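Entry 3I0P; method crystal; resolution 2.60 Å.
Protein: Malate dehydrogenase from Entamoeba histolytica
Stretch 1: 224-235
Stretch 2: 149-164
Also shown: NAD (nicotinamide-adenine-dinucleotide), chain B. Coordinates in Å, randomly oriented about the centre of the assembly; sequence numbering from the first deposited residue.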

# COMPACT_ATOMS: atom_id res chain seq x y z
N ASN A 224 -3.09 9.08 27.11
CA ASN A 224 -4.53 9.05 26.88
C ASN A 224 -5.01 8.02 25.86
O ASN A 224 -6.17 7.59 25.93
CB ASN A 224 -5.04 10.44 26.53
CG ASN A 224 -4.94 11.42 27.69
OD1 ASN A 224 -5.48 11.19 28.77
ND2 ASN A 224 -4.24 12.53 27.47
N TYR A 225 -4.14 7.63 24.93
CA TYR A 225 -4.52 6.65 23.90
C TYR A 225 -4.80 5.26 24.48
O TYR A 225 -5.70 4.58 24.00
CB TYR A 225 -3.55 6.61 22.70
CG TYR A 225 -2.47 5.54 22.72
CD1 TYR A 225 -1.13 5.87 22.95
CD2 TYR A 225 -2.78 4.19 22.47
CE1 TYR A 225 -0.13 4.90 22.97
CE2 TYR A 225 -1.79 3.21 22.49
CZ TYR A 225 -0.47 3.57 22.74
OH TYR A 225 0.52 2.61 22.76
N PRO A 226 -4.03 4.83 25.52
CA PRO A 226 -4.40 3.55 26.15
C PRO A 226 -5.70 3.65 26.94
O PRO A 226 -6.36 2.63 27.16
CB PRO A 226 -3.22 3.25 27.08
CG PRO A 226 -2.10 4.08 26.57
CD PRO A 226 -2.75 5.33 26.05
N LYS A 227 -6.08 4.87 27.33
CA LYS A 227 -7.35 5.14 28.01
C LYS A 227 -8.53 5.29 27.03
O LYS A 227 -9.69 5.45 27.44
CB LYS A 227 -7.26 6.42 28.87
CG LYS A 227 -6.26 6.40 30.02
CD LYS A 227 -6.20 7.79 30.68
CE LYS A 227 -5.45 7.80 32.01
NZ LYS A 227 -3.97 7.85 31.83
N GLY A 228 -8.23 5.26 25.73
CA GLY A 228 -9.23 5.48 24.68
C GLY A 228 -9.66 6.93 24.54
O GLY A 228 -10.73 7.22 24.00
N LYS A 229 -8.82 7.85 25.02
CA LYS A 229 -9.16 9.28 25.04
C LYS A 229 -8.25 10.16 24.16
O LYS A 229 -8.38 11.38 24.15
CB LYS A 229 -9.23 9.81 26.49
N ALA A 230 -7.34 9.52 23.42
CA ALA A 230 -6.54 10.17 22.37
C ALA A 230 -6.21 9.16 21.29
O ALA A 230 -6.36 7.95 21.50
CB ALA A 230 -5.27 10.77 22.94
N TYR A 231 -5.76 9.64 20.13
CA TYR A 231 -5.50 8.77 18.99
C TYR A 231 -4.60 9.40 17.93
O TYR A 231 -4.51 10.63 17.82
CB TYR A 231 -6.83 8.34 18.36
CG TYR A 231 -7.76 9.49 18.02
CD1 TYR A 231 -7.55 10.27 16.88
CD2 TYR A 231 -8.83 9.80 18.85
CE1 TYR A 231 -8.39 11.33 16.57
CE2 TYR A 231 -9.68 10.87 18.55
CZ TYR A 231 -9.45 11.62 17.41
OH TYR A 231 -10.29 12.67 17.10
N LEU A 232 -3.91 8.54 17.17
CA LEU A 232 -3.12 8.95 16.00
C LEU A 232 -4.00 8.99 14.74
O LEU A 232 -4.99 8.27 14.63
CB LEU A 232 -1.98 7.97 15.77
CG LEU A 232 -0.80 7.93 16.75
CD1 LEU A 232 -0.25 6.53 16.83
CD2 LEU A 232 0.27 8.89 16.33
N HIS A 233 -3.62 9.84 13.78
CA HIS A 233 -4.32 9.91 12.49
C HIS A 233 -3.69 8.98 11.46
O HIS A 233 -2.47 8.74 11.51
CB HIS A 233 -4.34 11.33 11.93
CG HIS A 233 -5.07 12.30 12.81
ND1 HIS A 233 -6.44 12.24 13.00
CD2 HIS A 233 -4.63 13.34 13.55
CE1 HIS A 233 -6.81 13.21 13.82
NE2 HIS A 233 -5.73 13.89 14.17
N PRO A 234 -4.49 8.45 10.53
CA PRO A 234 -3.92 7.68 9.42
C PRO A 234 -3.13 8.59 8.48
O PRO A 234 -3.29 9.81 8.51
CB PRO A 234 -5.16 7.14 8.69
CG PRO A 234 -6.33 7.40 9.60
CD PRO A 234 -5.95 8.58 10.41
N LEU A 235 -2.28 7.99 7.64
CA LEU A 235 -1.71 8.73 6.51
C LEU A 235 -2.85 9.40 5.70
O LEU A 235 -3.81 8.74 5.27
CB LEU A 235 -0.84 7.82 5.65
CG LEU A 235 -0.26 8.35 4.33
CD1 LEU A 235 0.73 9.49 4.54
CD2 LEU A 235 0.38 7.22 3.53
PA NAD B . 9.04 7.05 8.47
O1A NAD B . 10.35 7.25 9.20
O2A NAD B . 8.06 8.18 8.47
O5B NAD B . 9.43 6.66 6.96
C5B NAD B . 10.38 5.62 6.71
C4B NAD B . 10.36 5.15 5.25
O4B NAD B . 10.18 6.24 4.34
C3B NAD B . 11.67 4.50 4.83
O3B NAD B . 11.39 3.51 3.84
C2B NAD B . 12.46 5.64 4.23
O2B NAD B . 13.42 5.17 3.28
C1B NAD B . 11.36 6.43 3.54
N9A NAD B . 11.64 7.89 3.40
C8A NAD B . 11.81 8.79 4.38
N7A NAD B . 12.00 10.00 3.83
C5A NAD B . 11.94 9.86 2.48
C6A NAD B . 12.05 10.74 1.40
N6A NAD B . 12.29 12.06 1.58
N1A NAD B . 11.94 10.26 0.13
C2A NAD B . 11.71 8.96 -0.09
N3A NAD B . 11.59 8.10 0.93
C4A NAD B . 11.70 8.53 2.22
O3 NAD B . 8.31 5.69 8.96
PN NAD B . 7.61 5.36 10.39
O1N NAD B . 6.13 5.17 10.13
O2N NAD B . 8.08 6.33 11.44
O5D NAD B . 8.21 3.93 10.78
C5D NAD B . 9.51 3.81 11.37
C4D NAD B . 9.77 2.37 11.79
O4D NAD B . 8.85 1.96 12.81
C3D NAD B . 9.59 1.39 10.64
O3D NAD B . 10.80 0.63 10.51
C2D NAD B . 8.39 0.53 11.01
O2D NAD B . 8.46 -0.86 10.63
C1D NAD B . 8.40 0.64 12.52
N1N NAD B . 7.09 0.35 13.10
C2N NAD B . 6.89 -0.86 13.67
C3N NAD B . 5.65 -1.18 14.24
C7N NAD B . 5.41 -2.52 14.87
O7N NAD B . 4.32 -2.76 15.36
N7N NAD B . 6.40 -3.42 14.88
C4N NAD B . 4.63 -0.23 14.21
C5N NAD B . 4.85 1.01 13.61
C6N NAD B . 6.11 1.28 13.06
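Stretch 2 149-164: SSVAATFGDEPILGTN

Residues 149-164 form an irregular segment, without regular helix or strand, that folds back on itself and lies against residues 224-235, burying 660 Å² summed over both sides. Its first part meets the short strand 230-232 through a single beta bridge between Leu232 and Val151, whose CA atoms are 4.5 Å apart. Here the two chains run in the same direction, Ser150 to Ala152 advancing alongside Tyr231 to His233.

Ser149 enters beside Tyr225, its O lying near the plane of the ring at the edge, 3.4 Å from Tyr225 CD2, while its OG donates to Ile160 O (2.9 Å) within its own stretch. Ser150 (phi/psi -147/-17) places its CB over one face of the Tyr225 ring, 4.3 Å from the centroid in a CH-pi contact. Its carbonyl O accepts a short, nearly linear hydrogen bond from Leu232 N (2.7 Å, 175°), and the CA of Tyr231 approaches the same O at 3.4 Å.

Val151 is extended. Its N and O pair with Leu161 and Ile160 of its own stretch rather than with the strand, leaving its CA to face Leu232 O at 3.3 Å. The side chain adopts the t rotamer and spreads over two neighbours, with CG2 3.9 Å from Leu232 CB and CG1 4.1 Å from Pro234 CG. Ala152 completes the bridge: its N donates to Leu232 O (3.0 Å), and its methyl points toward stretch 1, where CB sits over one face of the Tyr231 ring, 3.8 Å from the centroid. Ala152 O lies 3.4 Å from Pro234 CG and accepts a hydrogen bond from a water that is also weakly bonded to His233 ND1.

The chain then turns away through a type II beta turn from Ala153 to Gly156, closed by Gly156 N to Ala153 O (3.0 Å). On its return, the CA-to-CB bond of Asp157 points away from stretch 1, yet the end of the side chain comes back to accept a hydrogen bond from Tyr231 OH at OD1 (2.9 Å). Glu158 directs its CB away, leaving its N 3.5 Å from Tyr231 CD2. Pro159 packs by its ring: CD lies 3.2 Å from Ala230 O and, near the plane of the Tyr231 ring at its edge, 3.9 Å from Tyr231 CB, while CG reaches Gly228 CA at 3.8 Å.

Ile160 to Gly162 withdraw from stretch 1. Thr163 touches it again through CG2, 3.7 Å from Leu232 CD1, while its OG1 approaches C4N of NAD at 3.2 Å; Asn164 lies beyond reach.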

# COMPACT_ATOMS: atom_id res chain seq x y z
N SER A 149 -4.47 -0.98 19.39
CA SER A 149 -5.20 0.22 18.97
C SER A 149 -4.52 1.52 19.41
O SER A 149 -4.24 1.74 20.59
CB SER A 149 -6.63 0.18 19.51
OG SER A 149 -7.22 -1.07 19.21
N SER A 150 -4.25 2.38 18.42
CA SER A 150 -3.70 3.71 18.65
C SER A 150 -4.22 4.71 17.62
O SER A 150 -4.11 5.92 17.82
CB SER A 150 -2.17 3.66 18.59
OG SER A 150 -1.71 3.46 17.26
N VAL A 151 -4.77 4.20 16.51
CA VAL A 151 -5.16 5.02 15.36
C VAL A 151 -6.68 5.07 15.17
O VAL A 151 -7.36 4.03 15.22
CB VAL A 151 -4.43 4.54 14.05
CG1 VAL A 151 -4.79 5.41 12.84
CG2 VAL A 151 -2.92 4.49 14.25
N ALA A 152 -7.21 6.27 14.94
CA ALA A 152 -8.64 6.45 14.67
C ALA A 152 -8.96 6.29 13.19
O ALA A 152 -8.24 6.83 12.34
CB ALA A 152 -9.11 7.81 15.14
N ALA A 153 -10.04 5.56 12.91
CA ALA A 153 -10.64 5.50 11.57
C ALA A 153 -10.97 6.90 11.06
O ALA A 153 -10.94 7.87 11.83
CB ALA A 153 -11.89 4.65 11.62
N THR A 154 -11.29 7.02 9.77
CA THR A 154 -11.74 8.30 9.21
C THR A 154 -13.14 8.60 9.76
O THR A 154 -14.05 7.77 9.64
CB THR A 154 -11.74 8.30 7.67
OG1 THR A 154 -10.43 7.96 7.20
CG2 THR A 154 -12.13 9.66 7.13
N PHE A 155 -13.27 9.79 10.35
CA PHE A 155 -14.49 10.25 11.06
C PHE A 155 -14.60 9.66 12.48
O PHE A 155 -15.65 9.77 13.11
CB PHE A 155 -15.79 10.00 10.27
CG PHE A 155 -15.77 10.56 8.86
CD1 PHE A 155 -15.15 11.78 8.57
CD2 PHE A 155 -16.40 9.86 7.82
CE1 PHE A 155 -15.14 12.28 7.27
CE2 PHE A 155 -16.40 10.36 6.52
CZ PHE A 155 -15.76 11.57 6.24
N GLY A 156 -13.51 9.06 12.96
CA GLY A 156 -13.49 8.38 14.27
C GLY A 156 -12.91 9.26 15.35
O GLY A 156 -12.14 10.18 15.07
N ASP A 157 -13.30 8.99 16.60
CA ASP A 157 -12.91 9.82 17.75
C ASP A 157 -12.33 8.95 18.86
O ASP A 157 -12.40 9.27 20.06
CB ASP A 157 -14.14 10.61 18.25
CG ASP A 157 -13.77 11.88 19.02
OD1 ASP A 157 -12.72 12.49 18.72
OD2 ASP A 157 -14.54 12.29 19.92
N GLU A 158 -11.71 7.84 18.45
CA GLU A 158 -11.34 6.76 19.35
C GLU A 158 -10.24 5.90 18.69
O GLU A 158 -10.36 5.57 17.51
CB GLU A 158 -12.58 5.90 19.61
CG GLU A 158 -12.49 4.94 20.79
CD GLU A 158 -13.61 3.89 20.80
OE1 GLU A 158 -14.62 4.05 20.07
OE2 GLU A 158 -13.47 2.89 21.54
N PRO A 159 -9.17 5.55 19.43
CA PRO A 159 -8.17 4.63 18.88
C PRO A 159 -8.74 3.23 18.67
O PRO A 159 -9.31 2.66 19.61
CB PRO A 159 -7.08 4.60 19.96
CG PRO A 159 -7.77 5.01 21.21
CD PRO A 159 -8.82 6.00 20.79
N ILE A 160 -8.59 2.69 17.46
CA ILE A 160 -9.10 1.36 17.13
C ILE A 160 -8.10 0.49 16.31
O ILE A 160 -8.04 -0.73 16.48
CB ILE A 160 -10.49 1.43 16.42
CG1 ILE A 160 -11.15 0.05 16.33
CG2 ILE A 160 -10.38 2.13 15.05
CD1 ILE A 160 -11.46 -0.59 17.67
N LEU A 161 -7.32 1.14 15.45
CA LEU A 161 -6.39 0.44 14.58
C LEU A 161 -4.96 0.62 15.08
O LEU A 161 -4.61 1.67 15.61
CB LEU A 161 -6.48 0.99 13.15
CG LEU A 161 -7.56 0.45 12.22
CD1 LEU A 161 -7.96 1.51 11.19
CD2 LEU A 161 -7.08 -0.81 11.54
N GLY A 162 -4.14 -0.41 14.89
CA GLY A 162 -2.72 -0.29 15.17
C GLY A 162 -2.07 0.70 14.21
O GLY A 162 -2.73 1.20 13.29
N THR A 163 -0.80 1.01 14.43
CA THR A 163 -0.06 1.82 13.49
C THR A 163 0.24 1.01 12.23
O THR A 163 0.64 1.55 11.20
CB THR A 163 1.24 2.34 14.12
OG1 THR A 163 1.86 1.28 14.86
CG2 THR A 163 0.94 3.49 15.07
N ASN A 164 0.04 -0.31 12.34
CA ASN A 164 -0.03 -1.22 11.20
C ASN A 164 0.94 -0.90 10.06
O ASN A 164 0.53 -0.43 9.00
CB ASN A 164 -1.47 -1.29 10.70
CG ASN A 164 -2.39 -1.97 11.70
OD1 ASN A 164 -1.98 -2.26 12.83
ND2 ASN A 164 -3.63 -2.25 11.30
O HOH W 1 -8.55 9.89 11.81